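Local coordinates for protein peptide methionine sulfoxide reductase MsrA (PDB 4D7L) that reduces methionine S-sulfoxide in oxidised proteins back to methionine, a repair reaction that in this enzyme relies on thiol-disulfide exchange, at residues A[85-98]-A[110-122]. Sequence-based numbering, arbitrary orientation. Where two conformers were deposited one is given.
Sequences GVVYTSVGFAGGIT and RTNHTEIVEVVYD
His-113 lies in the bend of the chain at 94-98, just beyond the paired strands 86-94 and 114-121. Its NE2 donates a nearly straight hydrogen bond to Thr-98 O (2.7 Å, 171°), which lies in the ring plane, while ND1, on the other side of CE1, comes within 2.9 Å of Gly-96 N. Gly-96 CA rests over one ring face, 3.7 Å from the centroid, as a CH-pi contact. With edge and face both engaged, these contacts would hold the imidazole in one orientation. Thr-111 OG1 accepts from His-113 N in an ST turn, and Thr-111 O takes the Ile-97 N-H.

Farther along the antiparallel ladder, Val-120 opposes both Val-87 and Tyr-88, a classic beta bulge. Val-120 O receives Val-87 N at 2.8 Å and, weakly, Tyr-88 N; its CG2 meets the Tyr-88 ring edge at CD2 (3.8 Å), and CG1 touches Val-87 CG2. Glu-118 extends from a CG anti to the backbone N (chi1 172°), bringing OE1 to the same ring edge, with the carboxylate almost perpendicular to the ring. Ser-90 OG donates to the anti lone pair of that oxygen (2.6 Å), and OE2 forms a salt bridge with Arg-58.

In the mixed sheet of MsrA, strand 64-69 flanks 114-121 and the short outermost strand 208-209 flanks 86-94. Helix 73-81 packs on the face bearing Thr-89, Val-91 and Val-117; helix 103-107 touches Phe-93 and Glu-115, whose side chain comes within about 5 Å of that of Cys-72, the predicted active-site residue, and Tyr-160 of strand 158-161 meets Ala-94 and Ile-116.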
loop_
_atom_site.group_PDB
_atom_site.type_symbol
_atom_site.label_atom_id
_atom_site.label_comp_id
_atom_site.label_asym_id
_atom_site.label_seq_id
_atom_site.Cartn_x
_atom_site.Cartn_y
_atom_site.Cartn_z
ATOM N N GLY A 85 -5.259 -7.329 15.524
ATOM C CA GLY A 85 -6.068 -6.123 15.543
ATOM C C GLY A 85 -6.537 -5.670 14.166
ATOM O O GLY A 85 -7.435 -4.842 14.059
ATOM N N VAL A 86 -5.896 -6.173 13.112
ATOM C CA VAL A 86 -6.312 -5.856 11.736
ATOM C C VAL A 86 -7.476 -6.768 11.394
ATOM O O VAL A 86 -7.398 -7.972 11.613
ATOM C CB VAL A 86 -5.156 -6.027 10.740
ATOM C CG1 VAL A 86 -5.652 -5.930 9.280
ATOM C CG2 VAL A 86 -4.079 -4.975 11.017
ATOM N N VAL A 87 -8.592 -6.208 10.949
ATOM C CA VAL A 87 -9.791 -7.038 10.804
ATOM C C VAL A 87 -10.191 -7.268 9.344
ATOM O O VAL A 87 -10.975 -8.164 9.066
ATOM C CB VAL A 87 -10.994 -6.440 11.571
ATOM C CG1 VAL A 87 -10.745 -6.509 13.073
ATOM C CG2 VAL A 87 -11.259 -5.024 11.140
ATOM N N TYR A 88 -9.635 -6.473 8.433
ATOM C CA TYR A 88 -9.850 -6.634 6.991
ATOM C C TYR A 88 -8.692 -5.974 6.252
ATOM O O TYR A 88 -8.165 -4.950 6.708
ATOM C CB TYR A 88 -11.181 -6.006 6.550
ATOM C CG TYR A 88 -11.430 -6.014 5.046
ATOM C CD1 TYR A 88 -11.898 -7.159 4.406
ATOM C CD2 TYR A 88 -11.191 -4.874 4.266
ATOM C CE1 TYR A 88 -12.132 -7.173 3.020
ATOM C CE2 TYR A 88 -11.415 -4.873 2.881
ATOM C CZ TYR A 88 -11.900 -6.022 2.270
ATOM O OH TYR A 88 -12.128 -6.049 0.903
ATOM N N THR A 89 -8.293 -6.553 5.124
ATOM C CA THR A 89 -7.363 -5.881 4.213
ATOM C C THR A 89 -7.807 -6.052 2.755
ATOM O O THR A 89 -8.578 -6.961 2.433
ATOM C CB THR A 89 -5.911 -6.421 4.319
ATOM O OG1 THR A 89 -5.881 -7.788 3.884
ATOM C CG2 THR A 89 -5.364 -6.303 5.747
ATOM N N SER A 90 -7.327 -5.177 1.883
ATOM C CA SER A 90 -7.419 -5.408 0.435
ATOM C C SER A 90 -6.213 -4.752 -0.217
ATOM O O SER A 90 -5.481 -4.012 0.446
ATOM C CB SER A 90 -8.732 -4.853 -0.155
ATOM O OG SER A 90 -8.716 -3.429 -0.209
ATOM N N VAL A 91 -5.996 -5.044 -1.493
ATOM C CA VAL A 91 -4.943 -4.387 -2.246
ATOM C C VAL A 91 -5.500 -3.641 -3.436
ATOM O O VAL A 91 -6.572 -3.963 -3.995
ATOM C CB VAL A 91 -3.863 -5.380 -2.744
ATOM C CG1 VAL A 91 -3.106 -5.956 -1.541
ATOM C CG2 VAL A 91 -4.479 -6.497 -3.600
ATOM N N GLY A 92 -4.777 -2.607 -3.824
ATOM C CA GLY A 92 -5.270 -1.782 -4.899
ATOM C C GLY A 92 -4.347 -0.603 -5.088
ATOM O O GLY A 92 -3.145 -0.676 -4.813
ATOM N N PHE A 93 -4.944 0.502 -5.522
ATOM C CA PHE A 93 -4.195 1.622 -6.087
ATOM C C PHE A 93 -4.692 2.955 -5.554
ATOM O O PHE A 93 -5.904 3.204 -5.500
ATOM C CB PHE A 93 -4.330 1.608 -7.617
ATOM C CG PHE A 93 -4.198 0.226 -8.214
ATOM C CD1 PHE A 93 -2.981 -0.444 -8.163
ATOM C CD2 PHE A 93 -5.284 -0.397 -8.814
ATOM C CE1 PHE A 93 -2.847 -1.733 -8.698
ATOM C CE2 PHE A 93 -5.162 -1.682 -9.354
ATOM C CZ PHE A 93 -3.934 -2.344 -9.296
ATOM N N ALA A 94 -3.759 3.808 -5.159
ATOM C CA ALA A 94 -4.109 5.151 -4.719
ATOM C C ALA A 94 -2.890 6.059 -4.823
ATOM O O ALA A 94 -1.754 5.576 -4.910
ATOM C CB ALA A 94 -4.659 5.139 -3.278
ATOM N N GLY A 95 -3.137 7.370 -4.831
ATOM C CA GLY A 95 -2.050 8.332 -4.803
ATOM C C GLY A 95 -1.797 8.970 -6.141
ATOM O O GLY A 95 -1.046 9.959 -6.220
ATOM N N GLY A 96 -2.383 8.371 -7.182
ATOM C CA GLY A 96 -2.267 8.840 -8.557
ATOM C C GLY A 96 -3.549 9.519 -9.018
ATOM O O GLY A 96 -4.295 10.047 -8.205
ATOM N N ILE A 97 -3.829 9.476 -10.313
ATOM C CA ILE A 97 -4.944 10.238 -10.864
ATOM C C ILE A 97 -5.944 9.367 -11.657
ATOM O O ILE A 97 -7.141 9.650 -11.660
ATOM C CB ILE A 97 -4.432 11.379 -11.776
ATOM C CG1 ILE A 97 -5.585 12.214 -12.349
ATOM C CG2 ILE A 97 -3.594 10.834 -12.905
ATOM C CD1 ILE A 97 -6.357 13.031 -11.293
ATOM N N THR A 98 -5.469 8.318 -12.326
ATOM C CA THR A 98 -6.356 7.511 -13.192
ATOM C C THR A 98 -7.499 6.877 -12.394
ATOM O O THR A 98 -7.231 6.182 -11.415
ATOM C CB THR A 98 -5.588 6.380 -13.882
ATOM O OG1 THR A 98 -4.532 6.928 -14.689
ATOM C CG2 THR A 98 -6.540 5.555 -14.749
ATOM N N ARG A 110 1.752 4.869 -15.917
ATOM C CA ARG A 110 1.057 6.055 -16.463
ATOM C C ARG A 110 -0.232 6.426 -15.726
ATOM O O ARG A 110 -1.028 7.205 -16.230
ATOM C CB ARG A 110 0.777 5.827 -17.946
ATOM C CG ARG A 110 2.088 5.663 -18.716
ATOM C CD ARG A 110 1.866 5.148 -20.130
ATOM N NE ARG A 110 0.973 6.004 -20.894
ATOM C CZ ARG A 110 0.485 5.682 -22.091
ATOM N NH1 ARG A 110 0.804 4.520 -22.654
ATOM N NH2 ARG A 110 -0.332 6.516 -22.719
ATOM N N THR A 111 -0.407 5.906 -14.513
ATOM C CA THR A 111 -1.549 6.283 -13.687
ATOM C C THR A 111 -1.139 7.146 -12.504
ATOM O O THR A 111 -1.993 7.737 -11.863
ATOM C CB THR A 111 -2.286 5.056 -13.088
ATOM O OG1 THR A 111 -1.469 4.473 -12.057
ATOM C CG2 THR A 111 -2.649 3.992 -14.167
ATOM N N ASN A 112 0.161 7.149 -12.206
ATOM C CA ASN A 112 0.762 7.778 -11.015
ATOM C C ASN A 112 0.367 7.147 -9.683
ATOM O O ASN A 112 0.824 7.598 -8.630
ATOM C CB ASN A 112 0.457 9.287 -10.984
ATOM C CG ASN A 112 1.207 10.046 -12.066
ATOM O OD1 ASN A 112 2.162 9.519 -12.652
ATOM N ND2 ASN A 112 0.797 11.300 -12.328
ATOM N N HIS A 113 -0.435 6.085 -9.700
ATOM C CA HIS A 113 -0.787 5.438 -8.437
ATOM C C HIS A 113 0.352 4.632 -7.821
ATOM O O HIS A 113 1.296 4.213 -8.500
ATOM C CB HIS A 113 -1.977 4.481 -8.602
ATOM C CG HIS A 113 -3.279 5.164 -8.859
ATOM N ND1 HIS A 113 -3.892 5.971 -7.927
ATOM C CD2 HIS A 113 -4.101 5.141 -9.942
ATOM C CE1 HIS A 113 -5.031 6.424 -8.426
ATOM N NE2 HIS A 113 -5.183 5.933 -9.642
ATOM N N THR A 114 0.299 4.413 -6.514
ATOM C CA THR A 114 1.237 3.469 -5.927
ATOM C C THR A 114 0.441 2.270 -5.414
ATOM O O THR A 114 -0.770 2.358 -5.175
ATOM C CB THR A 114 2.092 4.099 -4.809
ATOM O OG1 THR A 114 3.233 3.265 -4.558
ATOM C CG2 THR A 114 1.286 4.276 -3.515
ATOM N N GLU A 115 1.128 1.143 -5.284
ATOM C CA GLU A 115 0.515 -0.094 -4.815
ATOM C C GLU A 115 0.241 0.031 -3.326
ATOM O O GLU A 115 1.165 0.239 -2.536
ATOM C CB GLU A 115 1.405 -1.303 -5.111
ATOM C CG GLU A 115 1.474 -1.604 -6.613
ATOM C CD GLU A 115 2.123 -2.948 -6.937
ATOM O OE1 GLU A 115 2.498 -3.702 -6.005
ATOM O OE2 GLU A 115 2.273 -3.230 -8.148
ATOM N N ILE A 116 -1.029 -0.110 -2.972
ATOM C CA ILE A 116 -1.524 0.199 -1.632
ATOM C C ILE A 116 -2.224 -0.980 -1.002
ATOM O O ILE A 116 -2.971 -1.697 -1.679
ATOM C CB ILE A 116 -2.520 1.387 -1.680
ATOM C CG1 ILE A 116 -1.768 2.680 -2.020
ATOM C CG2 ILE A 116 -3.332 1.526 -0.363
ATOM C CD1 ILE A 116 -0.818 3.156 -0.891
ATOM N N VAL A 117 -1.990 -1.159 0.298
ATOM C CA VAL A 117 -2.787 -2.038 1.130
ATOM C C VAL A 117 -3.763 -1.211 1.947
ATOM O O VAL A 117 -3.353 -0.306 2.684
ATOM C CB VAL A 117 -1.925 -2.859 2.109
ATOM C CG1 VAL A 117 -2.819 -3.820 2.952
ATOM C CG2 VAL A 117 -0.855 -3.646 1.371
ATOM N N GLU A 118 -5.048 -1.496 1.767
ATOM C CA GLU A 118 -6.101 -0.972 2.624
ATOM C C GLU A 118 -6.079 -1.793 3.914
ATOM O O GLU A 118 -6.262 -3.002 3.871
ATOM C CB GLU A 118 -7.459 -1.093 1.940
ATOM C CG GLU A 118 -8.650 -0.736 2.859
ATOM C CD GLU A 118 -10.002 -1.069 2.250
ATOM O OE1 GLU A 118 -10.091 -1.997 1.406
ATOM O OE2 GLU A 118 -10.988 -0.404 2.629
ATOM N N VAL A 119 -5.808 -1.148 5.042
ATOM C CA VAL A 119 -5.741 -1.833 6.324
ATOM C C VAL A 119 -6.872 -1.344 7.227
ATOM O O VAL A 119 -6.886 -0.190 7.661
ATOM C CB VAL A 119 -4.396 -1.592 7.012
ATOM C CG1 VAL A 119 -4.318 -2.377 8.324
ATOM C CG2 VAL A 119 -3.271 -1.991 6.088
ATOM N N VAL A 120 -7.830 -2.212 7.480
ATOM C CA VAL A 120 -8.919 -1.872 8.370
ATOM C C VAL A 120 -8.653 -2.498 9.728
ATOM O O VAL A 120 -8.449 -3.701 9.816
ATOM C CB VAL A 120 -10.252 -2.365 7.831
ATOM C CG1 VAL A 120 -11.379 -1.956 8.762
ATOM C CG2 VAL A 120 -10.479 -1.803 6.417
ATOM N N TYR A 121 -8.678 -1.701 10.794
ATOM C CA TYR A 121 -8.244 -2.237 12.085
ATOM C C TYR A 121 -9.151 -1.820 13.230
ATOM O O TYR A 121 -9.869 -0.828 13.147
ATOM C CB TYR A 121 -6.795 -1.808 12.379
ATOM C CG TYR A 121 -6.626 -0.307 12.511
ATOM C CD1 TYR A 121 -6.493 0.497 11.380
ATOM C CD2 TYR A 121 -6.610 0.307 13.760
ATOM C CE1 TYR A 121 -6.341 1.868 11.487
ATOM C CE2 TYR A 121 -6.468 1.684 13.877
ATOM C CZ TYR A 121 -6.328 2.455 12.739
ATOM O OH TYR A 121 -6.199 3.818 12.857
ATOM N N ASP A 122 -9.102 -2.616 14.297
ATOM C CA ASP A 122 -9.796 -2.343 15.543
ATOM C C ASP A 122 -8.862 -1.528 16.430
ATOM O O ASP A 122 -7.870 -2.062 16.933
ATOM C CB ASP A 122 -10.176 -3.657 16.246
ATOM C CG ASP A 122 -10.922 -3.436 17.573
ATOM O OD1 ASP A 122 -10.937 -2.298 18.110
ATOM O OD2 ASP A 122 -11.461 -4.430 18.098
#